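PDB 5APG: TSR3 from Vulcanisaeta distributa, which probably transfers the aminocarboxypropyl group of S-adenosylmethionine to an N1-methylpseudouridine in 16S rRNA, the last step of that base's hypermodification. Local coordinates for residues L45-K50 / Q176-L181; L93-A98 / E163-D168. One frame throughout, in Å; residues are numbered along the deposited sequence.

How the interactions relate
Both contacts touch EEM, a selenium analogue of S-adenosylmethionine, and their centres are 12 Å apart. Interaction 1 brings Pro47 to one face of the adenine. Leu93, at the start of the first segment of interaction 2, lies on the opposite face, and the two side chains are about 7 Å apart at their nearest. The contacts also meet directly. Leu45 CD2 lies 4.3 Å from Leu93 CD2 close to the ligand. Farther out, Leu177 CD1 lies 4.1 Å from Leu165 CD1, where helices 160-165 and 170-182, consecutive in the chain, pack together. In the chain, both segments of interaction 2 fall between those of interaction 1. Each loop that meets the ligand thus packs against one of two helices near the C-terminus.

Interaction 1: residues L45-K50 / Q176-L181; sequences LDPTVK and QLMRVL. With EEM ([(3S)-3-amino-4-hydroxy-4-oxo-butyl]-[[(2S,3S,4R,5R)-5-(6-aminopurin-9-yl)-3,4-dihydroxy-oxolan-2-yl]methyl]-methyl-selanium), chain D.
Met178, present as selenomethionine, reaches from its helix to the backbone of Pro47. This is the tight part of the contact. The SE atom of Met178 lies 3.3 Å from Pro47 O, and its CE methyl is 3.4 Å from that same Pro47 O. The chain runs straight through chi2 (179°) and then bends at chi3 (-61°), which brings the methyl back onto the carbonyl oxygen beside SE. Met178 SE also packs 3.9 Å from Pro47 CB. Pro47 O is also hydrogen-bonded by Tyr108 OH. No hydrogen bond joins the two segments.

The proline ring lies over one face of the adenine of EEM. Pro47 CB is 3.8 Å from EEM N1 and Pro47 CD is 3.9 Å from EEM N3. Leu45 adds its CB at 3.7 Å from EEM N3. A type I turn from Asp46 to Val49 shapes the loop. Its start is an Asx turn: Thr48 N donates to Asp46 OD1 over 2.8 Å, and Thr48 OG1 binds OD1 from the same face of the carboxylate. Asp46 OD2 makes a salt bridge with Arg90.

Against the close fit at Pro47 O, the partly exposed side with Thr48 and Lys50 is looser. Thr48 CG2 comes only to 4.5 Å from Met178 SE, and Lys50 NZ makes a weak bond to Thr48 O.

The contact places helix 170-182 against the loop that follows strand 43-45. Trp73 and His80 of helix 73-83 also touch Pro47, while Ile109 touches Met178.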
ATOM      1  N   LEU A  45       3.927  -3.384   3.968  1.00 14.75           N
ATOM      2  CA  LEU A  45       3.519  -3.322   2.578  1.00 14.84           C
ATOM      3  C   LEU A  45       4.782  -3.327   1.736  1.00 14.87           C
ATOM      4  O   LEU A  45       5.768  -2.662   2.063  1.00 18.51           O
ATOM      5  CB  LEU A  45       2.662  -2.089   2.297  1.00 15.05           C
ATOM      6  CG  LEU A  45       1.315  -2.040   3.030  1.00 19.26           C
ATOM      7  CD1 LEU A  45       0.478  -0.881   2.522  1.00 20.27           C
ATOM      8  CD2 LEU A  45       0.556  -3.351   2.889  1.00 18.44           C
ATOM      9  N   ASP A  46       4.761  -4.109   0.668  1.00 14.56           N
ATOM     10  CA  ASP A  46       5.931  -4.277  -0.175  1.00 15.42           C
ATOM     11  C   ASP A  46       5.451  -4.660  -1.562  1.00 15.09           C
ATOM     12  O   ASP A  46       5.027  -5.793  -1.777  1.00 15.18           O
ATOM     13  CB  ASP A  46       6.865  -5.347   0.406  1.00 18.08           C
ATOM     14  CG  ASP A  46       8.163  -5.494  -0.376  1.00 18.95           C
ATOM     15  OD1 ASP A  46       8.231  -5.091  -1.560  1.00 18.13           O
ATOM     16  OD2 ASP A  46       9.126  -6.035   0.204  1.00 20.94           O
ATOM     17  N   PRO A  47       5.513  -3.713  -2.508  1.00 15.63           N
ATOM     18  CA  PRO A  47       5.031  -3.968  -3.869  1.00 14.34           C
ATOM     19  C   PRO A  47       5.914  -4.932  -4.661  1.00 15.47           C
ATOM     20  O   PRO A  47       5.498  -5.351  -5.739  1.00 17.15           O
ATOM     21  CB  PRO A  47       5.040  -2.571  -4.502  1.00 15.68           C
ATOM     22  CG  PRO A  47       6.158  -1.868  -3.804  1.00 16.87           C
ATOM     23  CD  PRO A  47       6.099  -2.366  -2.372  1.00 16.37           C
ATOM     24  N   THR A  48       7.089  -5.285  -4.140  1.00 15.38           N
ATOM     25  CA  THR A  48       8.017  -6.147  -4.874  1.00 14.86           C
ATOM     26  C   THR A  48       7.845  -7.637  -4.595  1.00 17.39           C
ATOM     27  O   THR A  48       8.429  -8.463  -5.295  1.00 17.71           O
ATOM     28  CB  THR A  48       9.496  -5.792  -4.570  1.00 17.76           C
ATOM     29  OG1 THR A  48       9.818  -6.172  -3.225  1.00 18.34           O
ATOM     30  CG2 THR A  48       9.748  -4.298  -4.764  1.00 18.29           C
ATOM     31  N   VAL A  49       7.077  -7.988  -3.568  1.00 16.35           N
ATOM     32  CA  VAL A  49       6.827  -9.403  -3.279  1.00 14.92           C
ATOM     33  C   VAL A  49       5.546  -9.851  -3.982  1.00 16.18           C
ATOM     34  O   VAL A  49       4.789  -9.024  -4.486  1.00 16.17           O
ATOM     35  CB  VAL A  49       6.718  -9.679  -1.764  1.00 16.14           C
ATOM     36  CG1 VAL A  49       7.995  -9.245  -1.050  1.00 17.75           C
ATOM     37  CG2 VAL A  49       5.494  -8.991  -1.161  1.00 16.37           C
ATOM     38  N   LYS A  50       5.306 -11.158  -4.016  1.00 16.54           N
ATOM     39  CA  LYS A  50       4.177 -11.703  -4.764  1.00 14.88           C
ATOM     40  C   LYS A  50       3.016 -12.115  -3.862  1.00 16.02           C
ATOM     41  O   LYS A  50       1.940 -12.468  -4.348  1.00 18.63           O
ATOM     42  CB  LYS A  50       4.629 -12.905  -5.602  1.00 15.22           C
ATOM     43  CG  LYS A  50       5.711 -12.578  -6.611  1.00 18.71           C
ATOM     44  CD  LYS A  50       5.249 -11.471  -7.556  1.00 18.30           C
ATOM     45  CE  LYS A  50       6.374 -11.034  -8.485  1.00 21.34           C
ATOM     46  NZ  LYS A  50       7.273 -10.039  -7.830  1.00 23.80           N
ATOM     47  N   GLN A 176       6.652  -5.975 -14.517  1.00 19.40           N
ATOM     48  CA  GLN A 176       6.783  -5.060 -15.644  1.00 18.79           C
ATOM     49  C   GLN A 176       6.223  -3.664 -15.352  1.00 22.91           C
ATOM     50  O   GLN A 176       6.812  -2.663 -15.759  1.00 21.23           O
ATOM     51  CB  GLN A 176       6.104  -5.640 -16.885  1.00 20.91           C
ATOM     52  CG  GLN A 176       6.016  -4.661 -18.039  1.00 22.96           C
ATOM     53  CD  GLN A 176       7.378  -4.262 -18.586  1.00 25.01           C
ATOM     54  OE1 GLN A 176       8.385  -4.929 -18.340  1.00 27.31           O
ATOM     55  NE2 GLN A 176       7.413  -3.167 -19.336  1.00 24.91           N
ATOM     56  N   LEU A 177       5.086  -3.595 -14.661  1.00 20.89           N
ATOM     57  CA  LEU A 177       4.508  -2.299 -14.299  1.00 20.45           C
ATOM     58  C   LEU A 177       5.487  -1.469 -13.480  1.00 24.32           C
ATOM     59  O   LEU A 177       5.541  -0.245 -13.608  1.00 22.84           O
ATOM     60  CB  LEU A 177       3.204  -2.469 -13.516  1.00 22.54           C
ATOM     61  CG  LEU A 177       2.033  -3.142 -14.234  1.00 21.36           C
ATOM     62  CD1 LEU A 177       0.829  -3.218 -13.303  1.00 21.42           C
ATOM     63  CD2 LEU A 177       1.689  -2.397 -15.520  1.00 22.10           C
HETATM   64  N   MSE A 178       6.264  -2.140 -12.637  1.00 23.75           N
HETATM   65  CA  MSE A 178       7.236  -1.443 -11.807  1.00 23.71           C
HETATM   66  C   MSE A 178       8.532  -1.170 -12.557  1.00 27.72           C
HETATM   67  O   MSE A 178       9.192  -0.160 -12.312  1.00 28.61           O
HETATM   68  CB  MSE A 178       7.519  -2.240 -10.539  1.00 25.28           C
HETATM   69  CG  MSE A 178       6.393  -2.149  -9.523  1.00 26.92           C
HETATM   70 SE   MSE A 178       6.792  -3.190  -7.945  1.00 28.51          SE
HETATM   71  CE  MSE A 178       6.935  -4.948  -8.787  1.00 25.50           C
ATOM     72  N   ARG A 179       8.895  -2.076 -13.460  1.00 25.73           N
ATOM     73  CA  ARG A 179      10.083  -1.904 -14.289  1.00 26.85           C
ATOM     74  C   ARG A 179       9.986  -0.605 -15.085  1.00 27.57           C
ATOM     75  O   ARG A 179      10.981   0.094 -15.277  1.00 30.07           O
ATOM     76  CB  ARG A 179      10.262  -3.100 -15.232  1.00 28.42           C
ATOM     77  CG  ARG A 179      11.696  -3.332 -15.694  1.00 35.25           C
ATOM     78  CD  ARG A 179      11.981  -4.819 -15.874  1.00 40.11           C
ATOM     79  NE  ARG A 179      10.905  -5.489 -16.592  1.00 36.55           N
ATOM     80  CZ  ARG A 179      10.472  -6.713 -16.314  1.00 29.01           C
ATOM     81  NH1 ARG A 179      11.023  -7.406 -15.326  1.00 37.32           N
ATOM     82  NH2 ARG A 179       9.482  -7.243 -17.022  1.00 36.10           N
ATOM     83  N   VAL A 180       8.774  -0.287 -15.529  1.00 26.40           N
ATOM     84  CA  VAL A 180       8.501   0.949 -16.259  1.00 29.59           C
ATOM     85  C   VAL A 180       8.907   2.179 -15.450  1.00 36.58           C
ATOM     86  O   VAL A 180       9.506   3.116 -15.979  1.00 35.38           O
ATOM     87  CB  VAL A 180       7.004   1.056 -16.632  1.00 28.18           C
ATOM     88  CG1 VAL A 180       6.665   2.456 -17.126  1.00 35.52           C
ATOM     89  CG2 VAL A 180       6.643   0.011 -17.678  1.00 31.30           C
ATOM     90  N   LEU A 181       8.593   2.161 -14.161  1.00 32.82           N
ATOM     91  CA  LEU A 181       8.895   3.285 -13.283  1.00 32.77           C
ATOM     92  C   LEU A 181      10.354   3.284 -12.852  1.00 34.44           C
ATOM     93  O   LEU A 181      10.955   4.339 -12.659  1.00 37.03           O
ATOM     94  CB  LEU A 181       7.989   3.252 -12.057  1.00 32.74           C
ATOM     95  CG  LEU A 181       6.513   3.523 -12.347  1.00 35.57           C
ATOM     96  CD1 LEU A 181       5.709   3.282 -11.099  1.00 32.75           C
ATOM     97  CD2 LEU A 181       6.319   4.946 -12.844  1.00 42.83           C
TER
HETATM   98  C2  EEM D1185       2.111  -2.765  -1.786  1.00 15.09           C
HETATM   99  N3  EEM D1185       2.409  -1.581  -1.344  1.00 16.21           N
HETATM  100  C4  EEM D1185       2.138  -0.513  -2.072  1.00 15.36           C
HETATM  101  C1' EEM D1185       2.845   1.468  -0.680  1.00 16.83           C
HETATM  102  C2' EEM D1185       4.340   1.068  -0.604  1.00 17.05           C
HETATM  103  C3' EEM D1185       4.953   2.107  -1.293  1.00 19.84           C
HETATM  104  C4' EEM D1185       4.295   3.258  -1.075  1.00 16.83           C
HETATM  105  C5' EEM D1185       4.185   4.150  -2.256  1.00 18.24           C
HETATM  106  O   EEM D1185       2.187   8.922  -1.962  1.00 22.30           O
HETATM  107  C   EEM D1185       3.097   9.516  -2.470  1.00 25.67           C
HETATM  108  OXT EEM D1185       3.336  10.669  -2.153  1.00 30.37           O
HETATM  109  CA  EEM D1185       3.992   8.830  -3.477  1.00 27.31           C
HETATM  110  N   EEM D1185       4.853   9.821  -4.059  1.00 29.95           N
HETATM  111  CB  EEM D1185       4.768   7.774  -2.705  1.00 25.03           C
HETATM  112  CG  EEM D1185       5.463   6.744  -3.571  1.00 27.59           C
HETATM  113 SE   EEM D1185       5.864   5.106  -2.531  0.89 24.04          SE
HETATM  114  CE  EEM D1185       6.969   3.903  -3.571  1.00 20.49           C
HETATM  115  O4' EEM D1185       2.797   2.723  -0.854  1.00 17.41           O
HETATM  116  O3' EEM D1185       6.416   2.147  -1.066  1.00 20.11           O
HETATM  117  O2' EEM D1185       4.621   1.207   0.793  1.00 18.93           O
HETATM  118  N9  EEM D1185       2.318   0.806  -1.905  1.00 15.12           N
HETATM  119  C8  EEM D1185       1.844   1.383  -2.992  1.00 16.66           C
HETATM  120  N7  EEM D1185       1.386   0.499  -3.849  1.00 15.66           N
HETATM  121  C5  EEM D1185       1.546  -0.719  -3.303  1.00 14.80           C
HETATM  122  N1  EEM D1185       1.549  -3.016  -2.950  1.00 15.26           N
HETATM  123  C6  EEM D1185       1.248  -2.037  -3.750  1.00 15.65           C
HETATM  124  N6  EEM D1185       0.661  -2.273  -5.009  1.00 13.90           N

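Interaction 2: residues L93-A98 / E163-D168; sequences LPLLIA and ELLGVD. With EEM ([(3S)-3-amino-4-hydroxy-4-oxo-butyl]-[[(2S,3S,4R,5R)-5-(6-aminopurin-9-yl)-3,4-dihydroxy-oxolan-2-yl]methyl]-methyl-selanium), chain D.
Leu164 packs onto Leu95, and each of its side-chain carbons has a partner. CB of Leu164 is 3.8 Å from Leu95 CD2. CG of Leu164 comes closer to Leu95 CD2, at 3.6 Å. From there the branches part: Leu164 CD1 meets the tip of Ile97, CD1, at 4.1 Å, and Leu164 CD2 sits 3.6 Å from Leu95 O. That oxygen also accepts from Tyr153 OH.

In Leu95, a chi1 of -172° swings CG away from the backbone nitrogen and sends CD2 toward the helix, where it wedges between Leu164 and Leu165. The fit is tight, with Leu95 CD2 only 3.5 Å from Leu165 CB. The side chains of Leu95 and Leu165 cross at about a right angle.

Two residues before Leu95, on the ligand side, Leu93 meets EEM. Its backbone N donates an almost straight bond (167°) to EEM N1 over 3.1 Å. Its side chain lies over the adenine face, with Leu93 CB 3.6 Å from EEM N1 and CD1 near C5 and C6. Replacing Leu93 with an alanine would probably keep the backbone bond but uncover part of this adenine face, giving the ring more freedom to shift.

The protein belongs to the SPOUT clan and has a parallel sheet. The loop after strand 89-91 probably serves the cofactor as in other SPOUT enzymes, which bind S-adenosylmethionine on loops of their knotted region.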
ATOM      1  N   LEU A  93      -0.113  -5.419  -2.071  1.00 13.33           N
ATOM      2  CA  LEU A  93      -1.551  -5.248  -2.116  1.00 13.77           C
ATOM      3  C   LEU A  93      -2.094  -6.028  -3.298  1.00 15.11           C
ATOM      4  O   LEU A  93      -1.424  -6.152  -4.318  1.00 16.29           O
ATOM      5  CB  LEU A  93      -1.936  -3.772  -2.230  1.00 14.25           C
ATOM      6  CG  LEU A  93      -1.710  -2.945  -0.966  1.00 14.68           C
ATOM      7  CD1 LEU A  93      -1.865  -1.482  -1.303  1.00 16.99           C
ATOM      8  CD2 LEU A  93      -2.687  -3.362   0.131  1.00 16.81           C
ATOM      9  N   PRO A  94      -3.310  -6.570  -3.157  1.00 14.23           N
ATOM     10  CA  PRO A  94      -3.999  -7.113  -4.327  1.00 15.77           C
ATOM     11  C   PRO A  94      -4.223  -6.003  -5.341  1.00 16.45           C
ATOM     12  O   PRO A  94      -4.200  -4.820  -4.980  1.00 14.72           O
ATOM     13  CB  PRO A  94      -5.325  -7.641  -3.758  1.00 18.36           C
ATOM     14  CG  PRO A  94      -5.474  -6.988  -2.444  1.00 24.24           C
ATOM     15  CD  PRO A  94      -4.091  -6.743  -1.923  1.00 16.72           C
ATOM     16  N   LEU A  95      -4.443  -6.382  -6.592  1.00 16.72           N
ATOM     17  CA  LEU A  95      -4.456  -5.434  -7.695  1.00 13.89           C
ATOM     18  C   LEU A  95      -5.596  -4.429  -7.591  1.00 15.19           C
ATOM     19  O   LEU A  95      -6.770  -4.804  -7.538  1.00 16.02           O
ATOM     20  CB  LEU A  95      -4.543  -6.183  -9.025  1.00 14.81           C
ATOM     21  CG  LEU A  95      -4.379  -5.281 -10.248  1.00 21.37           C
ATOM     22  CD1 LEU A  95      -2.963  -4.728 -10.313  1.00 23.85           C
ATOM     23  CD2 LEU A  95      -4.722  -6.040 -11.507  1.00 22.24           C
ATOM     24  N   LEU A  96      -5.237  -3.149  -7.572  1.00 14.96           N
ATOM     25  CA  LEU A  96      -6.208  -2.071  -7.459  1.00 13.83           C
ATOM     26  C   LEU A  96      -5.870  -0.963  -8.445  1.00 15.24           C
ATOM     27  O   LEU A  96      -4.746  -0.878  -8.943  1.00 17.32           O
ATOM     28  CB  LEU A  96      -6.243  -1.527  -6.027  1.00 14.00           C
ATOM     29  CG  LEU A  96      -6.800  -2.496  -4.981  1.00 14.24           C
ATOM     30  CD1 LEU A  96      -6.318  -2.131  -3.577  1.00 14.06           C
ATOM     31  CD2 LEU A  96      -8.323  -2.527  -5.033  1.00 14.62           C
ATOM     32  N   ILE A  97      -6.852  -0.118  -8.724  1.00 16.54           N
ATOM     33  CA  ILE A  97      -6.688   0.969  -9.675  1.00 14.87           C
ATOM     34  C   ILE A  97      -6.460   2.280  -8.925  1.00 17.31           C
ATOM     35  O   ILE A  97      -7.211   2.610  -8.011  1.00 19.60           O
ATOM     36  CB  ILE A  97      -7.924   1.087 -10.586  1.00 19.48           C
ATOM     37  CG1 ILE A  97      -8.203  -0.249 -11.287  1.00 21.52           C
ATOM     38  CG2 ILE A  97      -7.747   2.198 -11.596  1.00 19.52           C
ATOM     39  CD1 ILE A  97      -7.025  -0.777 -12.082  1.00 24.30           C
ATOM     40  N   ALA A  98      -5.422   3.019  -9.306  1.00 17.75           N
ATOM     41  CA  ALA A  98      -5.108   4.289  -8.650  1.00 17.35           C
ATOM     42  C   ALA A  98      -6.170   5.340  -8.956  1.00 19.94           C
ATOM     43  O   ALA A  98      -6.713   5.382 -10.061  1.00 20.10           O
ATOM     44  CB  ALA A  98      -3.727   4.789  -9.081  1.00 19.22           C
ATOM     45  N   GLU A 163      -8.288 -11.155 -14.147  1.00 23.08           N
ATOM     46  CA  GLU A 163      -9.179 -10.513 -15.106  1.00 28.89           C
ATOM     47  C   GLU A 163      -8.901  -9.016 -15.182  1.00 26.81           C
ATOM     48  O   GLU A 163      -8.949  -8.419 -16.259  1.00 26.43           O
ATOM     49  CB  GLU A 163     -10.644 -10.764 -14.744  1.00 35.99           C
ATOM     50  CG  GLU A 163     -11.622 -10.037 -15.655  1.00 41.07           C
ATOM     51  CD  GLU A 163     -12.809 -10.892 -16.050  1.00 53.38           C
ATOM     52  OE1 GLU A 163     -13.370 -11.583 -15.171  1.00 59.26           O
ATOM     53  OE2 GLU A 163     -13.184 -10.870 -17.241  1.00 57.10           O
ATOM     54  N   LEU A 164      -8.603  -8.415 -14.037  1.00 23.00           N
ATOM     55  CA  LEU A 164      -8.330  -6.985 -13.982  1.00 21.48           C
ATOM     56  C   LEU A 164      -7.012  -6.641 -14.679  1.00 23.07           C
ATOM     57  O   LEU A 164      -6.950  -5.692 -15.457  1.00 25.08           O
ATOM     58  CB  LEU A 164      -8.310  -6.504 -12.530  1.00 22.82           C
ATOM     59  CG  LEU A 164      -8.087  -5.009 -12.306  1.00 27.87           C
ATOM     60  CD1 LEU A 164      -9.089  -4.193 -13.103  1.00 28.31           C
ATOM     61  CD2 LEU A 164      -8.187  -4.684 -10.823  1.00 26.59           C
ATOM     62  N   LEU A 165      -5.965  -7.415 -14.409  1.00 20.48           N
ATOM     63  CA  LEU A 165      -4.677  -7.185 -15.060  1.00 21.16           C
ATOM     64  C   LEU A 165      -4.681  -7.718 -16.491  1.00 21.14           C
ATOM     65  O   LEU A 165      -3.960  -7.220 -17.353  1.00 24.96           O
ATOM     66  CB  LEU A 165      -3.542  -7.831 -14.263  1.00 21.76           C
ATOM     67  CG  LEU A 165      -2.134  -7.315 -14.570  1.00 23.24           C
ATOM     68  CD1 LEU A 165      -2.090  -5.796 -14.462  1.00 22.39           C
ATOM     69  CD2 LEU A 165      -1.108  -7.953 -13.643  1.00 24.03           C
ATOM     70  N   GLY A 166      -5.498  -8.737 -16.735  1.00 19.97           N
ATOM     71  CA  GLY A 166      -5.664  -9.281 -18.072  1.00 24.33           C
ATOM     72  C   GLY A 166      -4.585 -10.278 -18.449  1.00 22.58           C
ATOM     73  O   GLY A 166      -4.351 -10.523 -19.632  1.00 22.65           O
ATOM     74  N   VAL A 167      -3.926 -10.848 -17.444  1.00 19.90           N
ATOM     75  CA  VAL A 167      -2.894 -11.860 -17.659  1.00 18.72           C
ATOM     76  C   VAL A 167      -3.059 -13.018 -16.679  1.00 23.40           C
ATOM     77  O   VAL A 167      -3.502 -12.829 -15.545  1.00 23.34           O
ATOM     78  CB  VAL A 167      -1.461 -11.281 -17.499  1.00 18.75           C
ATOM     79  CG1 VAL A 167      -1.150 -10.272 -18.595  1.00 21.04           C
ATOM     80  CG2 VAL A 167      -1.282 -10.649 -16.122  1.00 20.45           C
ATOM     81  N   ASP A 168      -2.709 -14.220 -17.123  1.00 20.93           N
ATOM     82  CA  ASP A 168      -2.617 -15.350 -16.210  1.00 19.96           C
ATOM     83  C   ASP A 168      -1.350 -15.239 -15.375  1.00 22.54           C
ATOM     84  O   ASP A 168      -1.334 -15.595 -14.196  1.00 21.63           O
ATOM     85  CB  ASP A 168      -2.628 -16.670 -16.973  1.00 21.13           C
ATOM     86  CG  ASP A 168      -4.009 -17.047 -17.455  1.00 29.20           C
ATOM     87  OD1 ASP A 168      -4.965 -16.894 -16.671  1.00 33.59           O
ATOM     88  OD2 ASP A 168      -4.138 -17.487 -18.610  1.00 29.09           O
TER
HETATM   89  C2  EEM D1185       2.111  -2.765  -1.786  1.00 15.09           C
HETATM   90  N3  EEM D1185       2.409  -1.581  -1.344  1.00 16.21           N
HETATM   91  C4  EEM D1185       2.138  -0.513  -2.072  1.00 15.36           C
HETATM   92  C1' EEM D1185       2.845   1.468  -0.680  1.00 16.83           C
HETATM   93  C2' EEM D1185       4.340   1.068  -0.604  1.00 17.05           C
HETATM   94  C3' EEM D1185       4.953   2.107  -1.293  1.00 19.84           C
HETATM   95  C4' EEM D1185       4.295   3.258  -1.075  1.00 16.83           C
HETATM   96  C5' EEM D1185       4.185   4.150  -2.256  1.00 18.24           C
HETATM   97  O   EEM D1185       2.187   8.922  -1.962  1.00 22.30           O
HETATM   98  C   EEM D1185       3.097   9.516  -2.470  1.00 25.67           C
HETATM   99  OXT EEM D1185       3.336  10.669  -2.153  1.00 30.37           O
HETATM  100  CA  EEM D1185       3.992   8.830  -3.477  1.00 27.31           C
HETATM  101  N   EEM D1185       4.853   9.821  -4.059  1.00 29.95           N
HETATM  102  CB  EEM D1185       4.768   7.774  -2.705  1.00 25.03           C
HETATM  103  CG  EEM D1185       5.463   6.744  -3.571  1.00 27.59           C
HETATM  104 SE   EEM D1185       5.864   5.106  -2.531  0.89 24.04          SE
HETATM  105  CE  EEM D1185       6.969   3.903  -3.571  1.00 20.49           C
HETATM  106  O4' EEM D1185       2.797   2.723  -0.854  1.00 17.41           O
HETATM  107  O3' EEM D1185       6.416   2.147  -1.066  1.00 20.11           O
HETATM  108  O2' EEM D1185       4.621   1.207   0.793  1.00 18.93           O
HETATM  109  N9  EEM D1185       2.318   0.806  -1.905  1.00 15.12           N
HETATM  110  C8  EEM D1185       1.844   1.383  -2.992  1.00 16.66           C
HETATM  111  N7  EEM D1185       1.386   0.499  -3.849  1.00 15.66           N
HETATM  112  C5  EEM D1185       1.546  -0.719  -3.303  1.00 14.80           C
HETATM  113  N1  EEM D1185       1.549  -3.016  -2.950  1.00 15.26           N
HETATM  114  C6  EEM D1185       1.248  -2.037  -3.750  1.00 15.65           C
HETATM  115  N6  EEM D1185       0.661  -2.273  -5.009  1.00 13.90           N